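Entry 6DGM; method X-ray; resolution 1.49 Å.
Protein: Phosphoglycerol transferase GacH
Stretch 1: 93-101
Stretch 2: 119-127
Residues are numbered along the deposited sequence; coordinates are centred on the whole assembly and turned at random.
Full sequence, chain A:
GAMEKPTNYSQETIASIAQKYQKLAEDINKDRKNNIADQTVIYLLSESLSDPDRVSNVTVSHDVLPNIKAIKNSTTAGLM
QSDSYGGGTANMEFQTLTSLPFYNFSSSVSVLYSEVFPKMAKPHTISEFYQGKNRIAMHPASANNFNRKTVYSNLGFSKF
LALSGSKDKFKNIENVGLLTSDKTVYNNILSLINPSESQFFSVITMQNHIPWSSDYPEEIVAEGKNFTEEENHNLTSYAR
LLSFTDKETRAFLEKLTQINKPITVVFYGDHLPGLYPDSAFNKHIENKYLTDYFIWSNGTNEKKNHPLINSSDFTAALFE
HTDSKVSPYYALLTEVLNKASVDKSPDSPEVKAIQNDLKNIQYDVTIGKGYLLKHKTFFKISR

Stretch 1, residues 93-101: EFQTLTSLP
Stretch 2, residues 119-127: KMAKPHTIS

The contact between residues 93-101 and 119-127 of GacH is a compact example of how the C-terminal end of a helix is satisfied from outside: one backbone hydrogen bond joins a helical carbonyl to a passing loop, and apolar side chains pack in two patches, one beside that bond and one around Met120.

Stretch 1 enters as a helix through Thr98, with Leu97 N to Glu93 O at 3.2 Å, Thr98 N to Phe94 O at 3.0 Å and Ser99 N to Gln95 O at 2.8 Å. Ser99 then leaves helical geometry with positive phi (70/15), and Leu100 (-92/119) and Pro101 (-73/138) run on extended. Thr98 (chi1 p) secures the turn from its side chain: OG1 donates to Phe94 O at 3.0 Å and accepts from Leu100 N at 3.1 Å, nearly straight at 168°. Two residues earlier Thr96, also p, donates from OG1 to Glu93 O at 2.8 Å.

Stretch 2 is largely extended from Lys122 to Thr125 (-155/74, -66/128, -97/131, -145/165), before Ile126 (-57/-28) and Ser127 (-72/-19) start a 3-10 segment. The backbones come closest at Thr98 and Thr125, whose CA atoms lie 4.5 Å apart; from there stretch 2 runs on to Ile126, beside Leu97, while its earlier end reaches Phe94 and Leu100 through Met120.

Where a helix stops, its last carbonyls lose their usual amide partners. Leu97 O finds a substitute in Ile126 N, which donates to it at 3.2 Å with an angle of 150°; the same oxygen receives a CA-H...O contact from Thr125 CA at 3.1 Å. Thr98 CA sits 3.6 Å from His124 O. A water extends the polar seam, donating to His124 O at 2.8 Å and, weakly, to Thr98 O at 3.4 Å. Within stretch 2, Thr125 OG1 and Ser127 OG, both residues p at chi1, share a 2.7 Å hydrogen bond.

Methyl groups pack alongside. Thr98 CG2 meets Thr125 CG2 at 4.0 Å, while Leu97 (m, t) places CD2 4.2 Å from CG2 of Ile126 (t, p). A second apolar patch forms around Met120 (-81/122; m, t, p), whose CA-to-CB bond points toward stretch 1. Its CE lies 3.8 Å from CD1 of Leu100 (m, t), whose own CA-to-CB bond points toward stretch 2. Met120 SD approaches the edge of the Phe94 ring, 4.1 Å from Phe94 CZ and 5.2 Å from the centroid, 79° off the normal. Phe94 (t, chi2 -84°) starts sideways, yet its ring end comes nearer. Such an edge approach sets the polarizable sulfur near the electropositive rim of the ring. Together the contacts bury 304 Å², summed over both sides.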

ATOM      1  N   GLU A  93       3.826  -1.778  -3.817  1.00 13.67           N
ATOM      2  CA  GLU A  93       2.649  -1.580  -4.651  1.00 14.37           C
ATOM      3  C   GLU A  93       2.005  -2.909  -5.036  1.00 14.46           C
ATOM      4  O   GLU A  93       0.793  -3.097  -4.865  1.00 14.48           O
ATOM      5  CB  GLU A  93       3.099  -0.822  -5.894  1.00 15.12           C
ATOM      6  CG  GLU A  93       1.992  -0.285  -6.792  1.00 15.29           C
ATOM      7  CD  GLU A  93       2.593   0.275  -8.064  1.00 15.25           C
ATOM      8  OE1 GLU A  93       3.722   0.802  -7.988  1.00 14.83           O
ATOM      9  OE2 GLU A  93       1.970   0.143  -9.140  1.00 14.81           O
ATOM     10  N   PHE A  94       2.805  -3.846  -5.555  1.00 13.99           N
ATOM     11  CA  PHE A  94       2.307  -5.173  -5.913  1.00 14.11           C
ATOM     12  C   PHE A  94       1.600  -5.835  -4.738  1.00 13.76           C
ATOM     13  O   PHE A  94       0.532  -6.444  -4.890  1.00 14.39           O
ATOM     14  CB  PHE A  94       3.492  -6.049  -6.354  1.00 13.95           C
ATOM     15  CG  PHE A  94       3.157  -7.508  -6.546  1.00 13.98           C
ATOM     16  CD1 PHE A  94       3.149  -8.391  -5.465  1.00 14.41           C
ATOM     17  CD2 PHE A  94       2.890  -8.010  -7.806  1.00 14.49           C
ATOM     18  CE1 PHE A  94       2.867  -9.752  -5.634  1.00 15.23           C
ATOM     19  CE2 PHE A  94       2.614  -9.377  -7.992  1.00 15.65           C
ATOM     20  CZ  PHE A  94       2.581 -10.241  -6.902  1.00 15.61           C
ATOM     21  N   GLN A  95       2.190  -5.735  -3.555  1.00 13.77           N
ATOM     22  CA  GLN A  95       1.618  -6.382  -2.381  1.00 14.10           C
ATOM     23  C   GLN A  95       0.289  -5.748  -1.986  1.00 14.89           C
ATOM     24  O   GLN A  95      -0.649  -6.458  -1.575  1.00 15.54           O
ATOM     25  CB  GLN A  95       2.620  -6.319  -1.232  1.00 14.15           C
ATOM     26  CG  GLN A  95       3.867  -7.148  -1.481  1.00 14.82           C
ATOM     27  CD  GLN A  95       4.849  -7.020  -0.381  1.00 15.78           C
ATOM     28  OE1 GLN A  95       4.757  -7.725   0.615  1.00 16.14           O
ATOM     29  NE2 GLN A  95       5.794  -6.093  -0.525  1.00 15.44           N
ATOM     30  N   THR A  96       0.157  -4.423  -2.127  1.00 14.22           N
ATOM     31  CA  THR A  96      -1.145  -3.831  -1.814  1.00 13.95           C
ATOM     32  C   THR A  96      -2.223  -4.354  -2.758  1.00 13.95           C
ATOM     33  O   THR A  96      -3.359  -4.621  -2.337  1.00 14.79           O
ATOM     34  CB  THR A  96      -1.111  -2.297  -1.855  1.00 14.61           C
ATOM     35  OG1 THR A  96      -1.029  -1.816  -3.208  1.00 14.48           O
ATOM     36  CG2 THR A  96       0.035  -1.741  -1.020  1.00 15.59           C
ATOM     37  N   LEU A  97      -1.900  -4.506  -4.032  1.00 13.31           N
ATOM     38  CA  LEU A  97      -2.929  -4.871  -4.993  1.00 14.59           C
ATOM     39  C   LEU A  97      -3.307  -6.345  -4.901  1.00 15.47           C
ATOM     40  O   LEU A  97      -4.499  -6.676  -4.949  1.00 16.52           O
ATOM     41  CB  LEU A  97      -2.461  -4.555  -6.405  1.00 14.53           C
ATOM     42  CG  LEU A  97      -2.239  -3.083  -6.750  1.00 16.72           C
ATOM     43  CD1 LEU A  97      -1.725  -2.989  -8.161  1.00 16.90           C
ATOM     44  CD2 LEU A  97      -3.524  -2.275  -6.575  1.00 18.82           C
ATOM     45  N   THR A  98      -2.320  -7.233  -4.788  1.00 15.17           N
ATOM     46  CA  THR A  98      -2.580  -8.667  -4.789  1.00 15.69           C
ATOM     47  C   THR A  98      -2.807  -9.242  -3.398  1.00 16.43           C
ATOM     48  O   THR A  98      -3.470 -10.283  -3.265  1.00 18.44           O
ATOM     49  CB  THR A  98      -1.394  -9.435  -5.398  1.00 15.93           C
ATOM     50  OG1 THR A  98      -0.231  -9.277  -4.576  1.00 15.94           O
ATOM     51  CG2 THR A  98      -1.093  -8.961  -6.821  1.00 16.93           C
ATOM     52  N   SER A  99      -2.228  -8.606  -2.376  1.00 16.04           N
ATOM     53  CA  SER A  99      -2.185  -9.103  -1.004  1.00 15.84           C
ATOM     54  C   SER A  99      -1.286 -10.322  -0.834  1.00 15.90           C
ATOM     55  O   SER A  99      -1.371 -11.016   0.176  1.00 16.80           O
ATOM     56  CB  SER A  99      -3.584  -9.394  -0.441  1.00 17.33           C
ATOM     57  OG  SER A  99      -4.414  -8.240  -0.486  1.00 18.21           O
ATOM     58  N   LEU A 100      -0.433 -10.619  -1.802  1.00 15.76           N
ATOM     59  CA  LEU A 100       0.515 -11.718  -1.659  1.00 16.58           C
ATOM     60  C   LEU A 100       1.827 -11.178  -1.085  1.00 16.74           C
ATOM     61  O   LEU A 100       2.447 -10.304  -1.714  1.00 17.05           O
ATOM     62  CB  LEU A 100       0.768 -12.357  -3.016  1.00 17.01           C
ATOM     63  CG  LEU A 100      -0.467 -12.987  -3.682  1.00 17.33           C
ATOM     64  CD1 LEU A 100      -0.153 -13.469  -5.082  1.00 17.39           C
ATOM     65  CD2 LEU A 100      -1.035 -14.134  -2.829  1.00 18.00           C
ATOM     66  N   PRO A 101       2.267 -11.632   0.087  1.00 16.55           N
ATOM     67  CA  PRO A 101       3.452 -11.007   0.698  1.00 16.38           C
ATOM     68  C   PRO A 101       4.758 -11.371   0.012  1.00 15.15           C
ATOM     69  O   PRO A 101       5.042 -12.532  -0.308  1.00 15.17           O
ATOM     70  CB  PRO A 101       3.433 -11.505   2.148  1.00 20.20           C
ATOM     71  CG  PRO A 101       2.619 -12.768   2.100  1.00 22.52           C
ATOM     72  CD  PRO A 101       1.624 -12.602   0.995  1.00 20.01           C
ATOM     73  N   LYS A 119       4.158 -14.029 -14.619  1.00 23.30           N
ATOM     74  CA  LYS A 119       3.934 -15.468 -14.586  1.00 24.43           C
ATOM     75  C   LYS A 119       2.577 -15.852 -14.026  1.00 24.18           C
ATOM     76  O   LYS A 119       2.217 -17.035 -14.090  1.00 25.57           O
ATOM     77  CB  LYS A 119       5.052 -16.136 -13.791  1.00 26.06           C
ATOM     78  CG  LYS A 119       6.397 -16.044 -14.509  1.00 31.58           C
ATOM     79  CD  LYS A 119       7.532 -16.648 -13.719  1.00 40.05           C
ATOM     80  CE  LYS A 119       8.861 -16.390 -14.429  1.00 47.05           C
ATOM     81  NZ  LYS A 119       8.781 -16.660 -15.898  1.00 50.63           N
ATOM     82  N   MET A 120       1.802 -14.899 -13.520  1.00 22.30           N
ATOM     83  CA  MET A 120       0.506 -15.207 -12.921  1.00 21.60           C
ATOM     84  C   MET A 120      -0.535 -15.360 -14.021  1.00 23.01           C
ATOM     85  O   MET A 120      -0.768 -14.433 -14.798  1.00 25.05           O
ATOM     86  CB  MET A 120       0.106 -14.104 -11.950  1.00 19.82           C
ATOM     87  CG  MET A 120       1.107 -13.937 -10.807  1.00 20.07           C
ATOM     88  SD  MET A 120       0.741 -12.610  -9.659  1.00 20.69           S
ATOM     89  CE  MET A 120      -0.732 -13.217  -8.839  1.00 21.93           C
ATOM     90  N   ALA A 121      -1.170 -16.529 -14.082  1.00 22.49           N
ATOM     91  CA  ALA A 121      -2.103 -16.792 -15.170  1.00 24.56           C
ATOM     92  C   ALA A 121      -3.349 -15.929 -15.093  1.00 25.56           C
ATOM     93  O   ALA A 121      -3.953 -15.626 -16.134  1.00 28.00           O
ATOM     94  CB  ALA A 121      -2.520 -18.267 -15.156  1.00 26.11           C
ATOM     95  N   LYS A 122      -3.786 -15.570 -13.887  1.00 24.70           N
ATOM     96  CA  LYS A 122      -5.033 -14.862 -13.665  1.00 24.78           C
ATOM     97  C   LYS A 122      -4.914 -14.084 -12.355  1.00 23.04           C
ATOM     98  O   LYS A 122      -5.522 -14.469 -11.348  1.00 25.87           O
ATOM     99  CB  LYS A 122      -6.215 -15.828 -13.620  1.00 31.19           C
ATOM    100  CG  LYS A 122      -6.469 -16.543 -14.948  1.00 42.40           C
ATOM    101  CD  LYS A 122      -7.716 -17.434 -14.892  1.00 51.36           C
ATOM    102  CE  LYS A 122      -7.971 -18.096 -16.243  1.00 56.74           C
ATOM    103  NZ  LYS A 122      -9.173 -18.974 -16.233  1.00 61.52           N
ATOM    104  N   PRO A 123      -4.160 -12.994 -12.337  1.00 21.96           N
ATOM    105  CA  PRO A 123      -3.894 -12.301 -11.067  1.00 22.93           C
ATOM    106  C   PRO A 123      -5.150 -11.691 -10.461  1.00 22.94           C
ATOM    107  O   PRO A 123      -5.871 -10.933 -11.117  1.00 26.78           O
ATOM    108  CB  PRO A 123      -2.871 -11.221 -11.455  1.00 24.44           C
ATOM    109  CG  PRO A 123      -3.059 -11.021 -12.904  1.00 26.43           C
ATOM    110  CD  PRO A 123      -3.482 -12.350 -13.477  1.00 24.90           C
ATOM    111  N   HIS A 124      -5.392 -12.012  -9.188  1.00 20.42           N
ATOM    112  CA  HIS A 124      -6.507 -11.457  -8.428  1.00 18.06           C
ATOM    113  C   HIS A 124      -6.050 -10.269  -7.592  1.00 18.09           C
ATOM    114  O   HIS A 124      -5.038 -10.349  -6.891  1.00 19.31           O
ATOM    115  CB  HIS A 124      -7.136 -12.532  -7.553  1.00 17.48           C
ATOM    116  CG  HIS A 124      -7.873 -13.554  -8.352  1.00 20.02           C
ATOM    117  ND1 HIS A 124      -9.134 -13.319  -8.859  1.00 21.71           N
ATOM    118  CD2 HIS A 124      -7.520 -14.793  -8.779  1.00 22.54           C
ATOM    119  CE1 HIS A 124      -9.534 -14.379  -9.541  1.00 23.34           C
ATOM    120  NE2 HIS A 124      -8.569 -15.282  -9.516  1.00 22.66           N
ATOM    121  N   THR A 125      -6.798  -9.164  -7.695  1.00 17.88           N
ATOM    122  CA  THR A 125      -6.462  -7.917  -7.027  1.00 17.45           C
ATOM    123  C   THR A 125      -7.748  -7.210  -6.602  1.00 17.07           C
ATOM    124  O   THR A 125      -8.849  -7.525  -7.070  1.00 17.79           O
ATOM    125  CB  THR A 125      -5.691  -6.952  -7.948  1.00 18.31           C
ATOM    126  OG1 THR A 125      -6.550  -6.528  -9.015  1.00 20.10           O
ATOM    127  CG2 THR A 125      -4.423  -7.588  -8.513  1.00 17.93           C
ATOM    128  N   ILE A 126      -7.593  -6.220  -5.723  1.00 16.89           N
ATOM    129  CA  ILE A 126      -8.736  -5.428  -5.271  1.00 18.70           C
ATOM    130  C   ILE A 126      -9.451  -4.771  -6.444  1.00 17.60           C
ATOM    131  O   ILE A 126     -10.659  -4.541  -6.387  1.00 18.21           O
ATOM    132  CB  ILE A 126      -8.272  -4.413  -4.206  1.00 20.80           C
ATOM    133  CG1 ILE A 126      -9.418  -3.516  -3.740  1.00 23.23           C
ATOM    134  CG2 ILE A 126      -7.116  -3.551  -4.734  1.00 21.18           C
ATOM    135  CD1 ILE A 126     -10.590  -4.264  -3.161  1.00 25.94           C
ATOM    136  N   SER A 127      -8.737  -4.486  -7.532  1.00 16.30           N
ATOM    137  CA  SER A 127      -9.327  -3.744  -8.637  1.00 17.19           C
ATOM    138  C   SER A 127     -10.342  -4.552  -9.435  1.00 17.37           C
ATOM    139  O   SER A 127     -11.164  -3.954 -10.145  1.00 16.70           O
ATOM    140  CB  SER A 127      -8.224  -3.218  -9.569  1.00 18.51           C
ATOM    141  OG  SER A 127      -7.512  -4.283 -10.193  1.00 19.31           O
TER
HETATM  142  O   HOH W   1      -3.574 -12.512  -5.889  1.00 20.72           O